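Local atomic coordinates of UspA1 (Moraxella catarrhalis, PDB entry 3NTN), a protein that acts as a trimeric autotransporter adhesin of the bacterial outer membrane, binding fibronectin and the receptor CEACAM1. Residues Gly113-Gly118 with Gly151-Gly156; Asn109-Ser114 with Gly123-Ile128; Tyr16-Gly21 with Asn31-Gly36. One frame throughout, in Å; residues are numbered along the deposited sequence.

Contact 1 of 3, residues Gly113-Gly118 with Gly151-Gly156; sequences GSVLLG and GTVSVG
Segments 113-118 and 151-156 run parallel, their end-to-end directions 4° apart, and pair through strands 115-117 and 153-154 by three nearly straight backbone hydrogen bonds. V115 uses both its polar backbone atoms: its N reaches T152 O (2.9 Å) and its O receives S154 N (2.7 Å); L117 N then bonds S154 O at 3.0 Å. S114, just ahead of the strand, adds a water-mediated link. Its CB rests 3.7 Å from T152 O. Beyond it OG stands anti to the carbonyl carbon (chi1 -75°), which swings the hydroxyl back beside its own N and lays it near T152 N (3.5 Å) and G151 CA. There OG takes a hydrogen from a water, 2.7 Å away, that also donates to T152 OG1, while its main partner is Q111 O of the preceding loop. A small hydroxyl suits this buried spot, and T152 OG1 is likewise satisfied by K124 O. G151 lets the chains come close, since a CB there would fall 2.7 Å from S114 N. On one face V115 and V153 meet through V115 CB and V153 CG2; these beta-branched residues suit an extended chain, and V115 packs on G118 and V153 on R162 of the second subunit. On the other face L116 packs on T105, T107 and T121, and S154 OG bonds A122 O. L117 meets L117 of the third subunit, and V153 and S154 pair with a strand of the second. A parallel sheet that runs on from one subunit into the next is consistent with the base of the beta-roll head of a trimeric autotransporter adhesin.

Contact 2 of 3, residues Asn109-Ser114 with Gly123-Ile128; sequences NAQNGS and GKAATI. With SO4 (sulfate ion), chain G.
Two irregular loops bring their backbones nearest at A110 and G123, CA to CA 4.1 Å, and the first of them then folds into a type II beta turn from Q111 to S114. Glycine suits G123, because a CB would land 2.4 Å from A110 CB. G113 occupies the third position of the turn with positive phi (91°), the usual place for glycine. S114 OG closes the turn by donating to a lone pair of Q111 O, 2.7 Å away, alongside a weak bond from S114 N. This turn belongs to the beta roll and leads the chain into strand 115-117. From it the extended side chain of Q111 reaches across, its CD 4.0 Å from A125 CB. OE1 accepts A126 N (2.9 Å) from above the amide plane, 38° out of it, while NE2 reaches A126 O through a water; an amide, donor and acceptor together, fits both backbone groups. A second water ties Q111 N and OE1, S114 OG and K124 O together, and a third joins N109 N to G123 O. K124 points away; its bent chain runs along a sulfate, probably from the crystallisation liquor, and NZ donates to sulfate O1 at 3.0 Å. Farther along, T127 N bonds Q163 OE1 of the second subunit.

Contact 3 of 3, residues Tyr16-Gly21 with Asn31-Gly36; sequences YNQAKG and NNEATG
Backbone hydrogen bonds hold 16-21 and 31-36 in parallel register, with directions 2° apart. Q18 N bonds N32 O and Q18 O receives A34 N, each at 2.8 Å and nearly along the carbonyl axis. Beyond strand 18-19, G21 N donates to A34 O (3.1 Å) in its carbonyl plane, and K20 N does so weakly. G21 needs its lack of a side chain: a CB would come 2.1 Å from G36 O. Y16 and N31 both take the left-handed backbone conformation, which asparagine adopts readily, and N31 CA-H points at Y16 O.

The amides of N17 and N32 form a second kind of link. Both side chains point the same way with their planes 2° apart, and N17 OD1 accepts N32 N at 2.9 Å. The pattern repeats from coil to coil, as in an asparagine ladder: N2 OD1 receives N17 N, and N32 OD1 receives N47 N. The ND2 atoms are also engaged, that of N17 by G13 O and G29 O, that of N32 by G28 O and G44 O, so these buried amides are held firmly.

On the more exposed face the contacts are looser. Q18 and E33 run alongside each other, NE2 of Q18 lying 3.5 Å from E33 CG with the two flat ends turned by 40°. K20 crosses E33 obliquely in a long salt bridge, NZ to OE1 3.9 Å, and lies beside T35.

A19 and A34 point to the other side of this short sheet, whose third strand is 48-49. Small methyls fit there against the facing strands: A19 touches V11 of strand 10-11, while A34 touches V26 and I41 of strands 25-26 and 40-42.

In the fold
From the N terminus, contact 3 comes first, closing a short loop that spans one coil of the roll and passes through strand 25-26. The chain then winds through further coils before the other two contacts open, with centres more than 30 Å from it. Contacts 1 and 2 share G113 and S114, and their loops start together; contact 2 closes first, at 123-128, and contact 1 only at 151-156, after strands 132-134 and 137-139. Contact 2 joins the loops before and after strand 115-117, and contact 1 brings the chain back onto the long parallel sheet, where a strand of the second subunit continues the sheet and the third subunit packs.

Contact 1 of 3, residues Gly113-Gly118 with Gly151-Gly156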
ATOM      1  N   GLY B 113      -7.964  11.401   4.956  1.00 51.72           N
ATOM      2  CA  GLY B 113      -7.791  10.534   3.804  1.00 50.36           C
ATOM      3  C   GLY B 113      -6.469   9.782   3.835  1.00 48.34           C
ATOM      4  O   GLY B 113      -6.124   9.123   2.891  1.00 49.51           O
ATOM      5  N   SER B 114      -5.696   9.884   4.896  1.00 46.50           N
ATOM      6  CA  SER B 114      -4.405   9.221   4.904  1.00 43.76           C
ATOM      7  C   SER B 114      -4.570   7.714   5.102  1.00 41.90           C
ATOM      8  O   SER B 114      -5.493   7.278   5.788  1.00 41.84           O
ATOM      9  CB  SER B 114      -3.575   9.768   6.045  1.00 43.27           C
ATOM     10  OG  SER B 114      -3.108  11.067   5.689  1.00 48.38           O
ATOM     11  N   VAL B 115      -3.607   6.942   4.608  1.00 39.69           N
ATOM     12  CA  VAL B 115      -3.517   5.525   4.918  1.00 37.58           C
ATOM     13  C   VAL B 115      -2.147   5.300   5.568  1.00 38.22           C
ATOM     14  O   VAL B 115      -1.140   5.748   5.057  1.00 39.66           O
ATOM     15  CB  VAL B 115      -3.768   4.624   3.644  1.00 37.16           C
ATOM     16  CG1 VAL B 115      -3.713   3.121   3.948  1.00 34.27           C
ATOM     17  CG2 VAL B 115      -5.128   4.961   3.003  1.00 36.65           C
ATOM     18  N   LEU B 116      -2.108   4.640   6.721  1.00 38.64           N
ATOM     19  CA  LEU B 116      -0.869   4.212   7.325  1.00 38.17           C
ATOM     20  C   LEU B 116      -0.783   2.675   7.329  1.00 38.14           C
ATOM     21  O   LEU B 116      -1.727   1.982   7.782  1.00 37.73           O
ATOM     22  CB  LEU B 116      -0.764   4.757   8.744  1.00 38.60           C
ATOM     23  CG  LEU B 116      -0.496   6.265   8.944  1.00 41.34           C
ATOM     24  CD1 LEU B 116      -1.757   7.147   8.667  1.00 43.66           C
ATOM     25  CD2 LEU B 116      -0.052   6.534  10.365  1.00 41.54           C
ATOM     26  N   LEU B 117       0.328   2.135   6.813  1.00 36.82           N
ATOM     27  CA  LEU B 117       0.501   0.707   6.817  1.00 37.04           C
ATOM     28  C   LEU B 117       1.732   0.328   7.603  1.00 37.86           C
ATOM     29  O   LEU B 117       2.762   0.913   7.393  1.00 38.33           O
ATOM     30  CB  LEU B 117       0.675   0.207   5.379  1.00 37.46           C
ATOM     31  CG  LEU B 117      -0.480   0.473   4.383  1.00 36.87           C
ATOM     32  CD1 LEU B 117      -0.056  -0.009   3.048  1.00 34.60           C
ATOM     33  CD2 LEU B 117      -1.791  -0.285   4.851  1.00 34.61           C
ATOM     34  N   GLY B 118       1.651  -0.679   8.481  1.00 38.28           N
ATOM     35  CA  GLY B 118       2.852  -1.202   9.182  1.00 38.32           C
ATOM     36  C   GLY B 118       3.222  -0.617  10.534  1.00 39.28           C
ATOM     37  O   GLY B 118       2.691   0.392  10.939  1.00 39.22           O
ATOM     38  N   GLY B 151      -4.526  13.551   1.729  1.00 58.24           N
ATOM     39  CA  GLY B 151      -3.672  12.680   2.533  1.00 54.61           C
ATOM     40  C   GLY B 151      -2.670  11.869   1.739  1.00 51.29           C
ATOM     41  O   GLY B 151      -2.616  11.958   0.524  1.00 51.50           O
ATOM     42  N   THR B 152      -1.844  11.091   2.422  1.00 49.50           N
ATOM     43  CA  THR B 152      -0.819  10.323   1.756  1.00 47.85           C
ATOM     44  C   THR B 152      -0.981   8.861   2.157  1.00 47.23           C
ATOM     45  O   THR B 152      -1.754   8.558   3.046  1.00 49.12           O
ATOM     46  CB  THR B 152       0.579  10.816   2.151  1.00 48.56           C
ATOM     47  OG1 THR B 152       0.678  10.930   3.593  1.00 48.22           O
ATOM     48  CG2 THR B 152       0.878  12.165   1.470  1.00 48.79           C
ATOM     49  N   VAL B 153      -0.261   7.955   1.517  1.00 45.60           N
ATOM     50  CA  VAL B 153      -0.256   6.594   1.921  1.00 43.70           C
ATOM     51  C   VAL B 153       1.133   6.418   2.510  1.00 43.52           C
ATOM     52  O   VAL B 153       2.106   6.620   1.799  1.00 43.09           O
ATOM     53  CB  VAL B 153      -0.469   5.646   0.729  1.00 43.69           C
ATOM     54  CG1 VAL B 153      -0.279   4.223   1.168  1.00 42.97           C
ATOM     55  CG2 VAL B 153      -1.880   5.809   0.128  1.00 43.48           C
ATOM     56  N   SER B 154       1.249   6.112   3.809  1.00 42.51           N
ATOM     57  CA  SER B 154       2.593   5.968   4.373  1.00 42.68           C
ATOM     58  C   SER B 154       2.937   4.534   4.596  1.00 41.32           C
ATOM     59  O   SER B 154       2.063   3.732   4.989  1.00 41.40           O
ATOM     60  CB  SER B 154       2.751   6.744   5.667  1.00 44.40           C
ATOM     61  OG  SER B 154       4.068   6.517   6.171  1.00 46.69           O
ATOM     62  N   VAL B 155       4.183   4.181   4.265  1.00 40.58           N
ATOM     63  CA  VAL B 155       4.677   2.825   4.508  1.00 38.45           C
ATOM     64  C   VAL B 155       5.740   2.725   5.579  1.00 40.13           C
ATOM     65  O   VAL B 155       6.233   1.627   5.831  1.00 41.97           O
ATOM     66  CB  VAL B 155       5.133   2.102   3.226  1.00 38.15           C
ATOM     67  CG1 VAL B 155       3.995   2.059   2.150  1.00 35.19           C
ATOM     68  CG2 VAL B 155       6.429   2.683   2.640  1.00 36.47           C
ATOM     69  N   GLY B 156       6.112   3.831   6.235  1.00 41.51           N
ATOM     70  CA  GLY B 156       7.184   3.778   7.275  1.00 42.30           C
ATOM     71  C   GLY B 156       7.334   5.125   7.976  1.00 43.93           C
ATOM     72  O   GLY B 156       6.385   5.891   7.963  1.00 43.78           O
TER
HETATM   73  O   HOH W   1      -0.601  10.727   6.527  1.00 38.62           O

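Contact 2 of 3, residues Asn109-Ser114 with Gly123-Ile128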
ATOM      1  N   ASN B 109       0.931  14.265  11.809  1.00 58.56           N
ATOM      2  CA  ASN B 109       0.934  15.034  10.570  1.00 60.21           C
ATOM      3  C   ASN B 109       0.086  14.473   9.459  1.00 58.65           C
ATOM      4  O   ASN B 109       0.052  15.012   8.366  1.00 61.27           O
ATOM      5  CB  ASN B 109       2.356  15.321  10.118  1.00 61.59           C
ATOM      6  CG  ASN B 109       3.031  16.340  11.003  1.00 65.65           C
ATOM      7  OD1 ASN B 109       2.633  17.517  11.047  1.00 69.25           O
ATOM      8  ND2 ASN B 109       4.058  15.899  11.721  1.00 64.92           N
ATOM      9  N   ALA B 110      -0.644  13.417   9.771  1.00 57.03           N
ATOM     10  CA  ALA B 110      -1.559  12.767   8.853  1.00 55.13           C
ATOM     11  C   ALA B 110      -2.749  13.686   8.589  1.00 57.39           C
ATOM     12  O   ALA B 110      -3.375  14.156   9.534  1.00 58.80           O
ATOM     13  CB  ALA B 110      -2.018  11.515   9.469  1.00 52.16           C
ATOM     14  N   GLN B 111      -3.062  13.961   7.326  1.00 57.75           N
ATOM     15  CA  GLN B 111      -4.322  14.650   6.997  1.00 59.70           C
ATOM     16  C   GLN B 111      -5.482  13.688   6.679  1.00 57.67           C
ATOM     17  O   GLN B 111      -5.302  12.480   6.476  1.00 55.14           O
ATOM     18  CB  GLN B 111      -4.142  15.600   5.807  1.00 62.75           C
ATOM     19  CG  GLN B 111      -3.066  16.672   5.935  1.00 66.40           C
ATOM     20  CD  GLN B 111      -2.504  17.040   4.555  1.00 72.92           C
ATOM     21  OE1 GLN B 111      -2.112  16.157   3.761  1.00 70.65           O
ATOM     22  NE2 GLN B 111      -2.499  18.346   4.245  1.00 77.78           N
ATOM     23  N   ASN B 112      -6.677  14.247   6.618  1.00 54.43           N
ATOM     24  CA  ASN B 112      -7.871  13.519   6.173  1.00 54.88           C
ATOM     25  C   ASN B 112      -7.566  12.671   4.929  1.00 53.07           C
ATOM     26  O   ASN B 112      -6.958  13.155   3.991  1.00 52.20           O
ATOM     27  CB  ASN B 112      -9.025  14.490   5.896  1.00 57.14           C
ATOM     28  CG  ASN B 112      -9.419  15.291   7.119  1.00 60.16           C
ATOM     29  OD1 ASN B 112      -9.304  14.822   8.257  1.00 61.90           O
ATOM     30  ND2 ASN B 112      -9.902  16.490   6.898  1.00 62.35           N
ATOM     31  N   GLY B 113      -7.964  11.401   4.956  1.00 51.72           N
ATOM     32  CA  GLY B 113      -7.791  10.534   3.804  1.00 50.36           C
ATOM     33  C   GLY B 113      -6.469   9.782   3.835  1.00 48.34           C
ATOM     34  O   GLY B 113      -6.124   9.123   2.891  1.00 49.51           O
ATOM     35  N   SER B 114      -5.696   9.884   4.896  1.00 46.50           N
ATOM     36  CA  SER B 114      -4.405   9.221   4.904  1.00 43.76           C
ATOM     37  C   SER B 114      -4.570   7.714   5.102  1.00 41.90           C
ATOM     38  O   SER B 114      -5.493   7.278   5.788  1.00 41.84           O
ATOM     39  CB  SER B 114      -3.575   9.768   6.045  1.00 43.27           C
ATOM     40  OG  SER B 114      -3.108  11.067   5.689  1.00 48.38           O
ATOM     41  N   GLY B 123       2.307   9.263   9.564  1.00 45.73           N
ATOM     42  CA  GLY B 123       1.518  10.069   8.635  1.00 45.35           C
ATOM     43  C   GLY B 123       2.353  11.243   8.147  1.00 47.71           C
ATOM     44  O   GLY B 123       3.264  11.736   8.848  1.00 48.24           O
ATOM     45  N   LYS B 124       2.040  11.709   6.937  1.00 47.74           N
ATOM     46  CA  LYS B 124       2.761  12.843   6.325  1.00 48.42           C
ATOM     47  C   LYS B 124       1.809  13.665   5.490  1.00 47.99           C
ATOM     48  O   LYS B 124       0.964  13.116   4.784  1.00 46.81           O
ATOM     49  CB  LYS B 124       3.888  12.305   5.433  1.00 48.06           C
ATOM     50  CG  LYS B 124       5.123  13.199   5.365  1.00 49.85           C
ATOM     51  CD  LYS B 124       6.205  12.480   4.569  1.00 49.97           C
ATOM     52  CE  LYS B 124       6.989  13.447   3.715  1.00 50.21           C
ATOM     53  NZ  LYS B 124       8.354  12.904   3.604  1.00 48.57           N
ATOM     54  N   ALA B 125       1.961  14.981   5.545  1.00 49.36           N
ATOM     55  CA  ALA B 125       1.140  15.907   4.781  1.00 49.83           C
ATOM     56  C   ALA B 125       1.425  15.769   3.268  1.00 48.67           C
ATOM     57  O   ALA B 125       2.564  15.652   2.862  1.00 49.05           O
ATOM     58  CB  ALA B 125       1.436  17.365   5.288  1.00 52.14           C
ATOM     59  N   ALA B 126       0.395  15.749   2.444  1.00 48.31           N
ATOM     60  CA  ALA B 126       0.574  15.785   0.990  1.00 48.60           C
ATOM     61  C   ALA B 126       1.347  17.028   0.493  1.00 50.42           C
ATOM     62  O   ALA B 126       1.127  18.142   0.975  1.00 53.23           O
ATOM     63  CB  ALA B 126      -0.791  15.708   0.295  1.00 48.34           C
ATOM     64  N   THR B 127       2.267  16.853  -0.452  1.00 50.25           N
ATOM     65  CA  THR B 127       2.847  18.025  -1.146  1.00 51.13           C
ATOM     66  C   THR B 127       2.388  18.054  -2.598  1.00 51.24           C
ATOM     67  O   THR B 127       1.918  17.036  -3.142  1.00 49.26           O
ATOM     68  CB  THR B 127       4.394  18.102  -1.039  1.00 51.07           C
ATOM     69  OG1 THR B 127       4.999  16.899  -1.584  1.00 49.44           O
ATOM     70  CG2 THR B 127       4.802  18.276   0.453  1.00 52.36           C
ATOM     71  N   ILE B 128       2.479  19.246  -3.197  1.00 53.50           N
ATOM     72  CA  ILE B 128       2.110  19.473  -4.576  1.00 53.42           C
ATOM     73  C   ILE B 128       3.398  19.508  -5.362  1.00 52.77           C
ATOM     74  O   ILE B 128       4.212  20.393  -5.170  1.00 54.64           O
ATOM     75  CB  ILE B 128       1.331  20.783  -4.747  1.00 57.16           C
ATOM     76  CG1 ILE B 128       0.003  20.720  -3.980  1.00 57.35           C
ATOM     77  CG2 ILE B 128       1.058  21.071  -6.255  1.00 59.12           C
ATOM     78  CD1 ILE B 128      -0.745  22.054  -3.935  1.00 63.92           C
TER
HETATM   79  S   SO4 G   1       9.399  14.100   7.027  1.00 93.40           S
HETATM   80  O1  SO4 G   1      10.062  13.227   6.053  1.00 90.54           O
HETATM   81  O2  SO4 G   1       9.878  13.724   8.365  1.00 93.43           O
HETATM   82  O3  SO4 G   1       9.597  15.529   6.699  1.00 91.94           O
HETATM   83  O4  SO4 G   1       7.946  13.900   7.015  1.00 95.18           O
HETATM   84  O   HOH W   2       2.626  12.026  11.622  1.00 22.22           O
HETATM   85  O   HOH W   3      -0.883  19.248   2.087  1.00 24.22           O
HETATM   86  O   HOH W   4      -1.450  13.281   4.960  1.00 29.48           O
HETATM   87  O   HOH W   1      -0.601  10.727   6.527  1.00 38.62           O

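Contact 3 of 3, residues Tyr16-Gly21 with Asn31-Gly36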
ATOM      1  N   TYR B  16     -19.090  -6.069  34.472  1.00 62.38           N
ATOM      2  CA  TYR B  16     -19.029  -4.597  34.363  1.00 62.80           C
ATOM      3  C   TYR B  16     -19.142  -4.091  32.946  1.00 59.79           C
ATOM      4  O   TYR B  16     -18.504  -3.091  32.605  1.00 61.22           O
ATOM      5  CB  TYR B  16     -17.777  -3.998  35.052  1.00 66.49           C
ATOM      6  CG  TYR B  16     -17.752  -4.252  36.531  1.00 71.22           C
ATOM      7  CD1 TYR B  16     -18.277  -3.318  37.447  1.00 75.28           C
ATOM      8  CD2 TYR B  16     -17.269  -5.455  37.027  1.00 72.79           C
ATOM      9  CE1 TYR B  16     -18.287  -3.592  38.818  1.00 78.13           C
ATOM     10  CE2 TYR B  16     -17.281  -5.730  38.386  1.00 77.04           C
ATOM     11  CZ  TYR B  16     -17.782  -4.807  39.273  1.00 79.56           C
ATOM     12  OH  TYR B  16     -17.741  -5.137  40.614  1.00 85.08           O
ATOM     13  N   ASN B  17     -19.941  -4.801  32.134  1.00 56.41           N
ATOM     14  CA  ASN B  17     -20.217  -4.454  30.745  1.00 54.49           C
ATOM     15  C   ASN B  17     -21.468  -3.613  30.646  1.00 54.83           C
ATOM     16  O   ASN B  17     -22.380  -3.793  31.405  1.00 55.82           O
ATOM     17  CB  ASN B  17     -20.354  -5.713  29.883  1.00 52.34           C
ATOM     18  CG  ASN B  17     -19.051  -6.445  29.744  1.00 52.35           C
ATOM     19  OD1 ASN B  17     -17.994  -5.832  29.585  1.00 53.86           O
ATOM     20  ND2 ASN B  17     -19.108  -7.762  29.815  1.00 53.09           N
ATOM     21  N   GLN B  18     -21.512  -2.678  29.712  1.00 54.78           N
ATOM     22  CA  GLN B  18     -22.640  -1.784  29.635  1.00 56.20           C
ATOM     23  C   GLN B  18     -23.015  -1.622  28.183  1.00 54.71           C
ATOM     24  O   GLN B  18     -22.177  -1.298  27.378  1.00 55.38           O
ATOM     25  CB  GLN B  18     -22.290  -0.415  30.262  1.00 59.86           C
ATOM     26  CG  GLN B  18     -22.362  -0.368  31.805  1.00 63.94           C
ATOM     27  CD  GLN B  18     -21.583   0.822  32.413  1.00 71.88           C
ATOM     28  OE1 GLN B  18     -22.147   1.667  33.134  1.00 73.87           O
ATOM     29  NE2 GLN B  18     -20.276   0.881  32.120  1.00 73.17           N
ATOM     30  N   ALA B  19     -24.273  -1.851  27.834  1.00 55.19           N
ATOM     31  CA  ALA B  19     -24.739  -1.586  26.479  1.00 54.42           C
ATOM     32  C   ALA B  19     -25.752  -0.448  26.607  1.00 56.37           C
ATOM     33  O   ALA B  19     -26.950  -0.665  26.593  1.00 57.81           O
ATOM     34  CB  ALA B  19     -25.348  -2.809  25.889  1.00 52.99           C
ATOM     35  N   LYS B  20     -25.256   0.768  26.783  1.00 56.91           N
ATOM     36  CA  LYS B  20     -26.118   1.940  27.029  1.00 58.73           C
ATOM     37  C   LYS B  20     -26.751   2.513  25.751  1.00 58.48           C
ATOM     38  O   LYS B  20     -27.731   3.234  25.836  1.00 58.87           O
ATOM     39  CB  LYS B  20     -25.341   3.043  27.752  1.00 58.86           C
ATOM     40  CG  LYS B  20     -24.765   2.615  29.097  1.00 62.33           C
ATOM     41  CD  LYS B  20     -23.685   3.569  29.585  1.00 66.91           C
ATOM     42  CE  LYS B  20     -23.840   3.851  31.080  1.00 71.07           C
ATOM     43  NZ  LYS B  20     -22.795   4.787  31.603  1.00 70.99           N
ATOM     44  N   GLY B  21     -26.175   2.233  24.583  1.00 56.28           N
ATOM     45  CA  GLY B  21     -26.689   2.815  23.326  1.00 56.43           C
ATOM     46  C   GLY B  21     -27.876   2.017  22.845  1.00 57.09           C
ATOM     47  O   GLY B  21     -27.912   0.789  23.037  1.00 56.14           O
ATOM     48  N   ASN B  31     -15.474  -4.927  31.631  1.00 53.19           N
ATOM     49  CA  ASN B  31     -15.365  -3.486  31.555  1.00 54.98           C
ATOM     50  C   ASN B  31     -15.484  -2.895  30.124  1.00 54.65           C
ATOM     51  O   ASN B  31     -14.745  -1.966  29.724  1.00 54.89           O
ATOM     52  CB  ASN B  31     -14.064  -3.028  32.230  1.00 56.44           C
ATOM     53  CG  ASN B  31     -14.167  -1.637  32.785  1.00 59.76           C
ATOM     54  OD1 ASN B  31     -15.251  -1.182  33.154  1.00 63.41           O
ATOM     55  ND2 ASN B  31     -13.032  -0.954  32.879  1.00 64.21           N
ATOM     56  N   ASN B  32     -16.423  -3.438  29.366  1.00 53.49           N
ATOM     57  CA  ASN B  32     -16.729  -2.914  28.060  1.00 53.16           C
ATOM     58  C   ASN B  32     -17.965  -1.981  28.074  1.00 53.77           C
ATOM     59  O   ASN B  32     -18.999  -2.319  28.593  1.00 54.70           O
ATOM     60  CB  ASN B  32     -16.859  -4.077  27.073  1.00 51.81           C
ATOM     61  CG  ASN B  32     -15.529  -4.866  26.894  1.00 51.41           C
ATOM     62  OD1 ASN B  32     -14.465  -4.270  26.719  1.00 52.60           O
ATOM     63  ND2 ASN B  32     -15.604  -6.204  26.914  1.00 48.85           N
ATOM     64  N   GLU B  33     -17.841  -0.801  27.492  1.00 54.53           N
ATOM     65  CA  GLU B  33     -18.916   0.174  27.458  1.00 55.80           C
ATOM     66  C   GLU B  33     -19.302   0.534  26.020  1.00 55.47           C
ATOM     67  O   GLU B  33     -18.531   1.235  25.319  1.00 56.26           O
ATOM     68  CB  GLU B  33     -18.398   1.438  28.114  1.00 56.77           C
ATOM     69  CG  GLU B  33     -19.372   2.123  29.002  1.00 62.93           C
ATOM     70  CD  GLU B  33     -18.762   3.373  29.642  1.00 71.68           C
ATOM     71  OE1 GLU B  33     -19.445   4.436  29.637  1.00 73.46           O
ATOM     72  OE2 GLU B  33     -17.601   3.295  30.140  1.00 74.18           O
ATOM     73  N   ALA B  34     -20.483   0.115  25.579  1.00 54.87           N
ATOM     74  CA  ALA B  34     -20.957   0.501  24.232  1.00 54.97           C
ATOM     75  C   ALA B  34     -22.050   1.553  24.293  1.00 56.31           C
ATOM     76  O   ALA B  34     -23.177   1.287  24.659  1.00 57.64           O
ATOM     77  CB  ALA B  34     -21.395  -0.730  23.373  1.00 53.27           C
ATOM     78  N   THR B  35     -21.703   2.761  23.915  1.00 56.24           N
ATOM     79  CA  THR B  35     -22.562   3.894  24.180  1.00 57.73           C
ATOM     80  C   THR B  35     -23.299   4.443  22.961  1.00 57.29           C
ATOM     81  O   THR B  35     -24.349   5.086  23.103  1.00 58.86           O
ATOM     82  CB  THR B  35     -21.736   4.947  24.894  1.00 58.67           C
ATOM     83  OG1 THR B  35     -21.956   4.784  26.302  1.00 60.08           O
ATOM     84  CG2 THR B  35     -22.076   6.337  24.421  1.00 61.63           C
ATOM     85  N   GLY B  36     -22.789   4.150  21.769  1.00 54.84           N
ATOM     86  CA  GLY B  36     -23.394   4.689  20.571  1.00 54.41           C
ATOM     87  C   GLY B  36     -24.584   3.888  20.088  1.00 53.61           C
ATOM     88  O   GLY B  36     -24.704   2.687  20.334  1.00 52.69           O
TER